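Local coordinates for OmpT protein (Vibrio cholerae serotype O1, PDB 6EHD), which probably serves as a non-specific diffusion porin, forming a beta-barrel channel that lets ions and small solutes cross the outer membrane, at residues Phe23-Asp28 against Ser313-Gly318; Tyr101-Thr106 against Tyr284-Tyr289; Asp229-Ser234 against Tyr253-Ala258; Gly292-Tyr297 against Lys307-Asp312. The protein carries 1 engineered substitution. One frame throughout, in Å; residues are numbered along the deposited sequence.

Contact 1: residues Phe23-Asp28 against Ser313-Gly318; sequences FLEDKD and SANNFG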
# COMPACT_ATOMS: atom_id res chain seq x y z
N PHE A 23 -10.42 18.00 0.62
CA PHE A 23 -11.41 18.79 -0.15
C PHE A 23 -11.64 18.08 -1.48
O PHE A 23 -10.83 18.20 -2.40
CB PHE A 23 -10.93 20.20 -0.41
CG PHE A 23 -10.50 20.98 0.85
CD1 PHE A 23 -9.27 20.70 1.47
CD2 PHE A 23 -11.29 22.03 1.36
CE1 PHE A 23 -8.85 21.40 2.62
CE2 PHE A 23 -10.91 22.72 2.51
CZ PHE A 23 -9.69 22.42 3.16
N LEU A 24 -12.66 17.25 -1.53
CA LEU A 24 -12.93 16.41 -2.72
C LEU A 24 -13.99 17.12 -3.62
O LEU A 24 -14.95 17.64 -3.10
CB LEU A 24 -13.39 15.02 -2.34
CG LEU A 24 -12.48 14.14 -1.46
CD1 LEU A 24 -13.11 12.77 -1.27
CD2 LEU A 24 -11.08 14.09 -2.10
N GLU A 25 -13.76 17.18 -4.93
CA GLU A 25 -14.78 17.73 -5.91
C GLU A 25 -16.22 17.45 -5.49
O GLU A 25 -16.59 16.26 -5.31
CB GLU A 25 -14.60 17.13 -7.31
CG GLU A 25 -15.32 17.90 -8.43
CD GLU A 25 -14.72 19.28 -8.73
OE1 GLU A 25 -15.17 20.32 -8.21
OE2 GLU A 25 -13.79 19.36 -9.51
N ASP A 26 -17.02 18.52 -5.31
CA ASP A 26 -18.47 18.46 -5.02
C ASP A 26 -18.79 17.96 -3.61
O ASP A 26 -19.85 17.33 -3.41
CB ASP A 26 -19.25 17.59 -6.05
CG ASP A 26 -19.29 18.19 -7.42
OD1 ASP A 26 -19.12 19.42 -7.56
OD2 ASP A 26 -19.51 17.42 -8.37
N LYS A 27 -17.91 18.23 -2.64
CA LYS A 27 -18.15 17.80 -1.25
C LYS A 27 -17.67 18.84 -0.28
O LYS A 27 -16.82 19.66 -0.62
CB LYS A 27 -17.49 16.44 -0.99
CG LYS A 27 -18.30 15.27 -1.52
CD LYS A 27 -17.45 14.05 -1.79
CE LYS A 27 -18.14 13.11 -2.77
NZ LYS A 27 -17.26 11.97 -3.12
N ASP A 28 -18.24 18.85 0.92
CA ASP A 28 -17.78 19.73 1.99
C ASP A 28 -16.44 19.18 2.50
O ASP A 28 -16.24 17.98 2.49
CB ASP A 28 -18.75 19.73 3.18
CG ASP A 28 -20.20 20.08 2.76
OD1 ASP A 28 -20.37 21.01 1.93
OD2 ASP A 28 -21.13 19.39 3.23
N SER A 313 -13.45 14.70 -14.52
CA SER A 313 -12.62 15.92 -14.36
C SER A 313 -12.65 16.49 -12.94
O SER A 313 -12.92 17.67 -12.75
CB SER A 313 -13.02 17.03 -15.37
OG SER A 313 -12.43 16.71 -16.60
N ALA A 314 -12.36 15.64 -11.95
CA ALA A 314 -12.46 16.04 -10.52
C ALA A 314 -11.16 16.74 -10.00
O ALA A 314 -10.04 16.15 -10.20
CB ALA A 314 -12.78 14.84 -9.69
N ASN A 315 -11.31 17.90 -9.32
CA ASN A 315 -10.22 18.70 -8.70
C ASN A 315 -10.28 18.43 -7.20
O ASN A 315 -11.41 18.40 -6.60
CB ASN A 315 -10.36 20.17 -8.99
CG ASN A 315 -10.21 20.48 -10.44
OD1 ASN A 315 -9.16 20.27 -11.05
ND2 ASN A 315 -11.31 21.01 -11.03
N ASN A 316 -9.13 18.05 -6.63
CA ASN A 316 -9.09 17.57 -5.19
C ASN A 316 -7.91 18.18 -4.50
O ASN A 316 -6.85 18.40 -5.13
CB ASN A 316 -8.99 16.02 -5.12
CG ASN A 316 -10.08 15.30 -5.91
OD1 ASN A 316 -11.21 15.16 -5.45
ND2 ASN A 316 -9.74 14.87 -7.17
N PHE A 317 -8.03 18.49 -3.18
CA PHE A 317 -6.92 19.03 -2.42
C PHE A 317 -6.88 18.37 -1.02
O PHE A 317 -7.92 18.02 -0.44
CB PHE A 317 -7.03 20.55 -2.19
CG PHE A 317 -7.22 21.32 -3.44
CD1 PHE A 317 -8.50 21.41 -4.05
CD2 PHE A 317 -6.14 21.93 -4.03
CE1 PHE A 317 -8.68 22.09 -5.24
CE2 PHE A 317 -6.33 22.66 -5.22
CZ PHE A 317 -7.59 22.70 -5.82
N GLY A 318 -5.66 18.22 -0.51
CA GLY A 318 -5.41 17.75 0.86
C GLY A 318 -4.34 18.50 1.55
O GLY A 318 -3.38 18.93 0.92
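F23 and F317 pair across the seam of the porin beta barrel, where strand 9-24 meets the last strand, 314-324, and closes the ring of strands. They form an antiparallel hydrogen-bonded pair: F23 N donates to F317 O at 2.7 Å, and F317 N donates back to F23 O at 2.9 Å. F23 O also receives a CA-H...O contact from N316 CA.

Apolar contact is slight. The F23 ring turns its edge to F317 O, and F23 CD1 stands 4.3 Å from F317 CB. Residues L24 to K27 make a type II turn, and side chains take over the polar links. N316 OD1 accepts from E25 N at 3.3 Å, the donor standing 43° above the amide plane. On strand 281-291, G288 O accepts from N316 ND2, and Y287 OH bonds N315 OD1. L24 CD2 packs against N316 OD1.

E25 reaches back toward the strand: CG is anti to the backbone N (chi1 -164°) and the chain bends at chi2, running beside N315. Its OE2 accepts from N315 N at 2.9 Å, met from above the carboxylate plane, and more weakly from N315 ND2 at 3.3 Å.

Contact 2: residues Tyr101-Thr106 against Tyr284-Tyr289; sequences YFFGGT and YAEYGY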
# COMPACT_ATOMS: atom_id res chain seq x y z
N TYR A 101 1.06 11.85 -0.76
CA TYR A 101 0.53 11.79 0.62
C TYR A 101 -0.99 11.52 0.67
O TYR A 101 -1.47 11.12 1.70
CB TYR A 101 0.84 13.10 1.35
CG TYR A 101 2.16 13.16 1.97
CD1 TYR A 101 2.35 12.69 3.26
CD2 TYR A 101 3.26 13.72 1.31
CE1 TYR A 101 3.66 12.69 3.82
CE2 TYR A 101 4.53 13.77 1.89
CZ TYR A 101 4.71 13.26 3.18
OH TYR A 101 5.99 13.28 3.78
N PHE A 102 -1.76 11.68 -0.43
CA PHE A 102 -3.21 11.56 -0.47
C PHE A 102 -3.87 10.81 -1.63
O PHE A 102 -4.72 9.94 -1.41
CB PHE A 102 -3.93 12.95 -0.40
CG PHE A 102 -3.79 13.69 0.90
CD1 PHE A 102 -4.53 13.33 1.97
CD2 PHE A 102 -2.87 14.78 1.00
CE1 PHE A 102 -4.43 14.05 3.19
CE2 PHE A 102 -2.81 15.53 2.21
CZ PHE A 102 -3.59 15.14 3.27
N PHE A 103 -3.49 11.11 -2.88
CA PHE A 103 -4.34 10.74 -4.04
C PHE A 103 -3.80 9.67 -5.00
O PHE A 103 -4.54 9.11 -5.77
CB PHE A 103 -4.68 12.01 -4.85
CG PHE A 103 -5.41 13.10 -4.02
CD1 PHE A 103 -6.63 12.76 -3.37
CD2 PHE A 103 -4.85 14.36 -3.85
CE1 PHE A 103 -7.29 13.73 -2.56
CE2 PHE A 103 -5.51 15.31 -3.04
CZ PHE A 103 -6.74 14.97 -2.43
N GLY A 104 -2.47 9.46 -5.00
CA GLY A 104 -1.86 8.42 -5.89
C GLY A 104 -1.94 7.01 -5.40
O GLY A 104 -2.49 6.76 -4.31
N GLY A 105 -1.38 6.09 -6.21
CA GLY A 105 -1.46 4.63 -6.04
C GLY A 105 -2.44 3.95 -7.00
O GLY A 105 -2.67 2.74 -6.87
N THR A 106 -3.07 4.70 -7.91
CA THR A 106 -4.13 4.08 -8.73
C THR A 106 -3.56 3.00 -9.68
O THR A 106 -4.32 2.10 -10.09
CB THR A 106 -4.91 5.04 -9.64
OG1 THR A 106 -4.05 5.70 -10.58
CG2 THR A 106 -5.58 6.15 -8.72
N TYR A 284 2.35 18.94 4.89
CA TYR A 284 2.30 18.75 3.43
C TYR A 284 0.97 19.27 2.83
O TYR A 284 -0.08 19.31 3.51
CB TYR A 284 2.44 17.21 3.09
CG TYR A 284 1.80 16.26 4.06
CD1 TYR A 284 2.46 15.84 5.20
CD2 TYR A 284 0.52 15.83 3.89
CE1 TYR A 284 1.88 15.02 6.15
CE2 TYR A 284 -0.08 14.95 4.81
CZ TYR A 284 0.59 14.59 5.99
OH TYR A 284 -0.04 13.71 6.89
N ALA A 285 1.01 19.60 1.52
CA ALA A 285 -0.16 20.03 0.81
C ALA A 285 -0.11 19.46 -0.64
O ALA A 285 1.00 19.48 -1.25
CB ALA A 285 -0.16 21.57 0.72
N GLU A 286 -1.27 19.03 -1.12
CA GLU A 286 -1.32 18.35 -2.39
C GLU A 286 -2.56 18.68 -3.20
O GLU A 286 -3.67 18.78 -2.67
CB GLU A 286 -1.30 16.78 -2.07
CG GLU A 286 -1.13 15.85 -3.27
CD GLU A 286 -0.96 14.37 -2.76
OE1 GLU A 286 0.01 14.18 -1.94
OE2 GLU A 286 -1.76 13.50 -3.17
N TYR A 287 -2.37 18.73 -4.52
CA TYR A 287 -3.50 18.79 -5.49
C TYR A 287 -3.54 17.47 -6.29
O TYR A 287 -2.48 16.99 -6.75
CB TYR A 287 -3.19 19.93 -6.45
CG TYR A 287 -4.07 19.97 -7.70
CD1 TYR A 287 -5.46 20.08 -7.60
CD2 TYR A 287 -3.53 19.75 -8.99
CE1 TYR A 287 -6.29 20.10 -8.78
CE2 TYR A 287 -4.34 19.72 -10.15
CZ TYR A 287 -5.72 19.92 -10.03
OH TYR A 287 -6.52 19.95 -11.21
N GLY A 288 -4.74 16.95 -6.45
CA GLY A 288 -5.04 15.77 -7.26
C GLY A 288 -6.14 16.01 -8.34
O GLY A 288 -7.21 16.48 -8.00
N TYR A 289 -5.83 15.65 -9.60
CA TYR A 289 -6.81 15.72 -10.74
C TYR A 289 -7.11 14.29 -11.19
O TYR A 289 -6.13 13.52 -11.51
CB TYR A 289 -6.18 16.52 -11.87
CG TYR A 289 -7.08 16.42 -13.12
CD1 TYR A 289 -8.21 17.24 -13.27
CD2 TYR A 289 -6.83 15.46 -14.08
CE1 TYR A 289 -9.03 17.13 -14.41
CE2 TYR A 289 -7.66 15.35 -15.25
CZ TYR A 289 -8.73 16.20 -15.39
OH TYR A 289 -9.57 16.09 -16.50
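The rings of Y101 and Y284 lie face to face, centroids 4.0 Å apart and planes only 11° from parallel. The stack is offset: Y101 CD1 sits over the centre of the Y284 ring, whereas Y284 CG lies over Y101 nearer the rim. Y284 CB adds a CH-pi contact over that same Y101 ring. At the edge of Y284, near its plane, comes F102 CE2, 3.7 Å from Y284 CD2, and the three rings make an aromatic cluster. The F103 ring carries F102 CB over the centre of one face and has E286 O at its edge. Because G288 has no side chain, F103 CD2 can close to 3.7 Å from G288 N.

E286 is the polar centre. With CG anti to the backbone N (chi1 -171°) and the chain extended, its carboxylate reaches the backbone amides of Y101-F103. OE1 accepts from Y101 N through its syn lone pair at 2.8 Å and also bonds Y248 OH. OE2 takes F103 N at 3.0 Å, nearly along its C-O axis, and F102 N more weakly. Buried, this carboxylate is satisfied by loop amides together with the Y248 hydroxyl.

Residues 101-106 belong to the long loop between helix 90-94 and strand 117-118, folded into the barrel as loop 3 is in porins. It lies against strand 281-291, with F102 reaching E20 and K22 of strand 9-24, and F103 reaching N316 of strand 314-324.

Contact 3: residues Asp229-Ser234 against Tyr253-Ala258; sequences DEDAIS and YVMQEA. With C8E ((hydroxyethyloxy)tri(ethyloxy)octane), chain E.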
# COMPACT_ATOMS: atom_id res chain seq x y z
N ASP A 229 -9.03 -7.57 -17.49
CA ASP A 229 -7.57 -7.32 -17.50
C ASP A 229 -7.35 -5.84 -17.22
O ASP A 229 -8.10 -4.98 -17.76
CB ASP A 229 -6.94 -7.68 -18.85
CG ASP A 229 -6.79 -9.23 -19.05
OD1 ASP A 229 -6.89 -10.02 -18.09
OD2 ASP A 229 -6.53 -9.63 -20.19
N GLU A 230 -6.33 -5.54 -16.39
CA GLU A 230 -5.90 -4.13 -16.19
C GLU A 230 -4.43 -3.98 -16.63
O GLU A 230 -3.59 -4.83 -16.25
CB GLU A 230 -6.00 -3.80 -14.68
CG GLU A 230 -7.38 -3.84 -14.07
CD GLU A 230 -7.36 -3.47 -12.57
OE1 GLU A 230 -6.60 -4.05 -11.79
OE2 GLU A 230 -8.12 -2.56 -12.16
N ASP A 231 -4.13 -2.92 -17.36
CA ASP A 231 -2.75 -2.57 -17.77
C ASP A 231 -2.49 -1.15 -17.17
O ASP A 231 -3.26 -0.15 -17.49
CB ASP A 231 -2.71 -2.43 -19.32
CG ASP A 231 -3.10 -3.72 -20.10
OD1 ASP A 231 -3.07 -4.88 -19.58
OD2 ASP A 231 -3.27 -3.53 -21.33
N ALA A 232 -1.36 -0.98 -16.43
CA ALA A 232 -1.17 0.28 -15.66
C ALA A 232 0.26 0.78 -15.74
O ALA A 232 1.21 -0.06 -15.75
CB ALA A 232 -1.56 0.04 -14.18
N ILE A 233 0.41 2.10 -15.87
CA ILE A 233 1.71 2.75 -15.83
C ILE A 233 1.63 3.91 -14.80
O ILE A 233 0.67 4.69 -14.79
CB ILE A 233 2.20 3.25 -17.20
CG1 ILE A 233 3.61 3.82 -17.10
CG2 ILE A 233 1.23 4.26 -17.81
CD1 ILE A 233 4.27 4.28 -18.40
N SER A 234 2.70 4.04 -13.99
CA SER A 234 2.90 5.12 -13.03
C SER A 234 4.30 5.73 -13.27
O SER A 234 5.33 4.99 -13.36
CB SER A 234 2.81 4.57 -11.57
OG SER A 234 1.57 3.90 -11.35
N TYR A 253 -1.81 6.14 -15.34
CA TYR A 253 -2.85 5.77 -16.36
C TYR A 253 -3.14 4.26 -16.29
O TYR A 253 -2.19 3.44 -16.28
CB TYR A 253 -2.29 6.13 -17.73
CG TYR A 253 -3.25 5.76 -18.89
CD1 TYR A 253 -4.42 6.50 -19.12
CD2 TYR A 253 -3.07 4.55 -19.61
CE1 TYR A 253 -5.33 6.15 -20.15
CE2 TYR A 253 -3.98 4.20 -20.66
CZ TYR A 253 -5.09 5.00 -20.90
OH TYR A 253 -5.99 4.58 -21.89
N VAL A 254 -4.45 3.90 -16.25
CA VAL A 254 -4.86 2.53 -16.12
C VAL A 254 -5.96 2.25 -17.22
O VAL A 254 -6.87 3.11 -17.41
CB VAL A 254 -5.45 2.18 -14.77
CG1 VAL A 254 -5.84 0.69 -14.71
CG2 VAL A 254 -4.44 2.56 -13.65
N MET A 255 -5.76 1.19 -17.98
CA MET A 255 -6.87 0.66 -18.95
C MET A 255 -7.45 -0.64 -18.45
O MET A 255 -6.72 -1.52 -17.98
CB MET A 255 -6.37 0.59 -20.39
CG MET A 255 -5.16 -0.21 -20.81
SD MET A 255 -4.30 0.36 -22.40
CE MET A 255 -5.36 1.55 -23.16
N GLN A 256 -8.77 -0.72 -18.42
CA GLN A 256 -9.49 -1.86 -17.97
C GLN A 256 -10.28 -2.40 -19.22
O GLN A 256 -11.01 -1.65 -19.89
CB GLN A 256 -10.46 -1.53 -16.86
CG GLN A 256 -9.87 -0.78 -15.64
CD GLN A 256 -9.91 0.73 -15.74
OE1 GLN A 256 -10.51 1.31 -16.67
NE2 GLN A 256 -9.26 1.43 -14.74
N GLU A 257 -10.13 -3.69 -19.46
CA GLU A 257 -10.82 -4.37 -20.62
C GLU A 257 -11.47 -5.67 -20.16
O GLU A 257 -10.79 -6.55 -19.56
CB GLU A 257 -9.83 -4.62 -21.74
CG GLU A 257 -10.40 -5.48 -22.85
CD GLU A 257 -9.49 -5.60 -24.05
OE1 GLU A 257 -9.29 -6.74 -24.52
OE2 GLU A 257 -8.98 -4.56 -24.52
N ALA A 258 -12.79 -5.80 -20.41
CA ALA A 258 -13.56 -7.00 -20.09
C ALA A 258 -13.69 -7.88 -21.36
O ALA A 258 -13.64 -7.39 -22.49
CB ALA A 258 -14.93 -6.67 -19.54
C1 C8E E . 8.51 5.60 -19.37
C2 C8E E . 8.10 7.06 -19.26
C3 C8E E . 6.75 7.25 -19.92
C4 C8E E . 6.41 8.72 -20.23
C5 C8E E . 4.95 9.00 -19.87
C6 C8E E . 3.85 8.58 -20.82
C7 C8E E . 2.98 7.41 -20.34
C8 C8E E . 1.67 7.33 -21.17
O9 C8E E . 0.98 6.08 -21.41
C10 C8E E . 0.75 5.57 -22.71
C11 C8E E . -0.63 5.02 -22.80
O12 C8E E . -1.35 6.20 -23.14
C13 C8E E . -2.69 6.18 -23.65
C14 C8E E . -3.44 7.49 -23.32
O15 C8E E . -2.60 8.66 -23.41
C16 C8E E . -3.32 9.93 -23.33
C17 C8E E . -2.47 11.21 -23.51
O18 C8E E . -1.29 11.10 -22.71
C19 C8E E . -0.48 12.21 -22.25
C20 C8E E . 0.98 11.74 -22.13
O21 C8E E . 1.50 11.75 -20.81
O HOH W 1 -8.57 0.11 -12.06
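E230 OE2 and Q256 NE2 are joined by one water, which donates to OE2 at 2.7 Å and accepts from NE2 at 3.1 Å. Each group has a second partner: E230 OE1 makes a salt bridge to R109 NE, and Q256 NE2 also donates to T293 O. An extended chain beyond CG carries the E230 carboxylate up to both the water and the arginine.

Beneath these groups runs regular antiparallel pairing, the two segments 171° apart. D229 with E257, D231 with M255 and I233 with Y253 are hydrogen-bonded pairs, six N-H...O bonds in all; M255 N to D231 O, for example, is 2.9 Å. E230-Q256 and A232-V254 are the non-hydrogen-bonded pairs between them. A232 CB meets V254 CG2 at 3.9 Å, on the same face as the water bridge.

The other face carries M255, whose CG stands between the backbone N and the carbonyl carbon (chi1 58°). That brings M255 CG 3.6 Å from D231 CB, the two side chains crossing at a slant. Next along, I233 CG2 touches Y253 CB at 4.0 Å. A detergent molecule covers one face of the Y253 ring, its C13 lying 3.8 Å from Y253 CE2, and its octyl tail runs past I233 CD1; M255 CE sits at the ring edge, in plane. At the I233/Y253 end this is consistent with a surface turned to lipid; acidic D229, D231 and E257 lie farther along that face. Y253 OH bonds D265.

The hairpin of strands 227-242 and 245-258 lies within the barrel wall, bonded through E230 and A232 to strand 208-221 and through V254 and Q256 to strand 263-276.

Contact 4: residues Gly292-Tyr297 against Lys307-Asp312; sequences GTTLGY and KATKVD. With C8E ((hydroxyethyloxy)tri(ethyloxy)octane), chain F.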
# COMPACT_ATOMS: atom_id res chain seq x y z
N GLY A 292 -12.06 9.50 -15.09
CA GLY A 292 -12.30 8.16 -15.53
C GLY A 292 -12.52 7.18 -14.45
O GLY A 292 -13.00 7.56 -13.34
N THR A 293 -12.16 5.93 -14.71
CA THR A 293 -12.47 4.78 -13.87
C THR A 293 -11.30 4.22 -13.02
O THR A 293 -10.18 4.18 -13.56
CB THR A 293 -12.95 3.66 -14.82
OG1 THR A 293 -14.19 4.10 -15.44
CG2 THR A 293 -13.17 2.36 -14.09
N THR A 294 -11.57 3.83 -11.77
CA THR A 294 -10.75 2.85 -11.01
C THR A 294 -11.61 1.71 -10.53
O THR A 294 -12.76 2.00 -10.11
CB THR A 294 -9.96 3.50 -9.83
OG1 THR A 294 -9.21 2.52 -9.11
CG2 THR A 294 -10.88 4.18 -8.80
N LEU A 295 -11.09 0.46 -10.57
CA LEU A 295 -11.72 -0.69 -9.89
C LEU A 295 -11.46 -0.76 -8.37
O LEU A 295 -11.91 -1.68 -7.72
CB LEU A 295 -11.44 -2.02 -10.57
CG LEU A 295 -11.77 -1.98 -12.07
CD1 LEU A 295 -11.42 -3.31 -12.70
CD2 LEU A 295 -13.22 -1.58 -12.29
N GLY A 296 -10.67 0.20 -7.83
CA GLY A 296 -10.38 0.26 -6.37
C GLY A 296 -8.85 0.42 -6.20
O GLY A 296 -8.11 -0.19 -6.95
N TYR A 297 -8.39 1.22 -5.23
CA TYR A 297 -6.92 1.31 -4.91
C TYR A 297 -6.73 1.75 -3.47
O TYR A 297 -7.68 2.24 -2.85
CB TYR A 297 -6.24 2.24 -5.93
CG TYR A 297 -6.43 3.78 -5.74
CD1 TYR A 297 -7.60 4.44 -6.17
CD2 TYR A 297 -5.45 4.57 -5.07
CE1 TYR A 297 -7.82 5.80 -5.98
CE2 TYR A 297 -5.62 5.91 -4.96
CZ TYR A 297 -6.82 6.55 -5.36
OH TYR A 297 -6.96 7.91 -5.24
N LYS A 307 -12.90 2.74 -3.03
CA LYS A 307 -13.61 1.62 -3.72
C LYS A 307 -13.84 1.99 -5.17
O LYS A 307 -13.76 3.17 -5.57
CB LYS A 307 -14.97 1.25 -3.04
CG LYS A 307 -14.87 0.65 -1.63
CD LYS A 307 -14.00 -0.62 -1.62
CE LYS A 307 -14.49 -1.73 -0.68
NZ LYS A 307 -13.94 -3.08 -1.10
N ALA A 308 -14.18 0.98 -5.95
CA ALA A 308 -14.46 1.18 -7.37
C ALA A 308 -15.36 2.38 -7.65
O ALA A 308 -16.36 2.60 -6.96
CB ALA A 308 -15.06 -0.10 -7.94
N THR A 309 -14.96 3.21 -8.60
CA THR A 309 -15.65 4.49 -8.88
C THR A 309 -15.31 5.09 -10.27
O THR A 309 -14.36 4.69 -10.94
CB THR A 309 -15.42 5.56 -7.75
OG1 THR A 309 -16.38 6.61 -7.90
CG2 THR A 309 -14.07 6.23 -7.81
N LYS A 310 -16.13 6.04 -10.71
CA LYS A 310 -15.90 6.78 -11.88
C LYS A 310 -16.05 8.24 -11.54
O LYS A 310 -17.02 8.63 -10.89
CB LYS A 310 -16.88 6.37 -12.99
CG LYS A 310 -16.45 6.83 -14.37
CD LYS A 310 -16.76 8.28 -14.75
CE LYS A 310 -16.22 8.60 -16.14
NZ LYS A 310 -15.69 9.99 -16.35
N VAL A 311 -15.10 9.06 -11.99
CA VAL A 311 -15.16 10.52 -11.75
C VAL A 311 -14.99 11.25 -13.06
O VAL A 311 -14.43 10.72 -14.02
CB VAL A 311 -14.12 11.01 -10.68
CG1 VAL A 311 -14.23 10.19 -9.40
CG2 VAL A 311 -12.71 10.95 -11.23
N ASP A 312 -15.50 12.48 -13.10
CA ASP A 312 -15.44 13.34 -14.26
C ASP A 312 -14.69 14.60 -14.02
O ASP A 312 -15.22 15.53 -13.35
CB ASP A 312 -16.97 13.64 -14.62
CG ASP A 312 -17.14 14.59 -15.74
OD1 ASP A 312 -16.20 14.86 -16.48
OD2 ASP A 312 -18.25 15.15 -15.86
O9 C8E F . -14.29 8.99 -3.96
C10 C8E F . -13.61 10.05 -4.61
C11 C8E F . -12.17 10.09 -4.13
O12 C8E F . -11.45 10.89 -5.09
C13 C8E F . -10.04 10.71 -5.03
C14 C8E F . -9.28 11.22 -6.25
O15 C8E F . -9.66 10.62 -7.52
C16 C8E F . -9.35 9.23 -7.54
C17 C8E F . -10.25 8.61 -8.56
O18 C8E F . -9.48 8.56 -9.75
C19 C8E F . -9.25 7.24 -10.20
C20 C8E F . -10.06 7.19 -11.46
O21 C8E F . -9.36 7.95 -12.44
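T293 and K310 cross at about a right angle, with T293 OG1 3.7 Å from K310 CG. The lysine CG leaves anti to the backbone N (chi1 -164°), and further bends at chi2 and chi4 bring the chain round G292, CE passing near G292 CA. K310 NZ ends 2.7 Å from V311 O, well above that carbonyl's plane. G292 N reaches the same V311 oxygen at 2.9 Å from the opposite face, so V311 O is held by two donors.

On the other face T294 and T309 cross obliquely, their CG2 methyls 3.9 Å apart. T294 OG1, anti to the backbone N (chi1 179°), accepts from G296 N at 3.0 Å, making an ST turn. At the corner by L295, A308 CB packs against L295 O at 3.5 Å. Both threonines also pair through the backbone: T294 N donates to T309 O at 3.0 Å, and T309 N to T294 O. G292, at one corner, and G296, just after the corner at L295, both have positive phi.

A second detergent's polyether lies alongside, its C20 3.5 Å from G292 O and its C19 against the T294 methyl; farther along it passes the Y297 hydroxyl.

Strand 293-299 is the middle of a small three-stranded sheet, between 304-307 and 309-311, in the loop joining barrel strands 281-291 and 314-324. T293 bonds D265 of strand 263-276 through the backbone, and L295 packs on R109 and on I228 and E230 of strand 227-242.

Contacts 1 and 2, centres 11 Å apart, meet along neighbouring strands 314-324 and 281-291: N316 O lies 2.9 Å from G288 N, probably hydrogen-bonded. The inward loop of contact 2 links onward to contact 4, since Y297 OH comes 2.8 Å from F103 O, and it brushes contact 3 where T106 O packs on V254 CG2. Contacts 3 and 4, centres 12 Å apart, also touch where E230 OE2 lies 3.4 Å from L295 CD1. Contact 4 and contact 1 adjoin along the sequence at D312-S313. Contacts 1 and 3 do not touch, their nearest atoms being about 13 Å apart. Detergent molecules lie against contacts 3 and 4. All four lie away from the calcium site of D12, F13 and W325, empty in this chain.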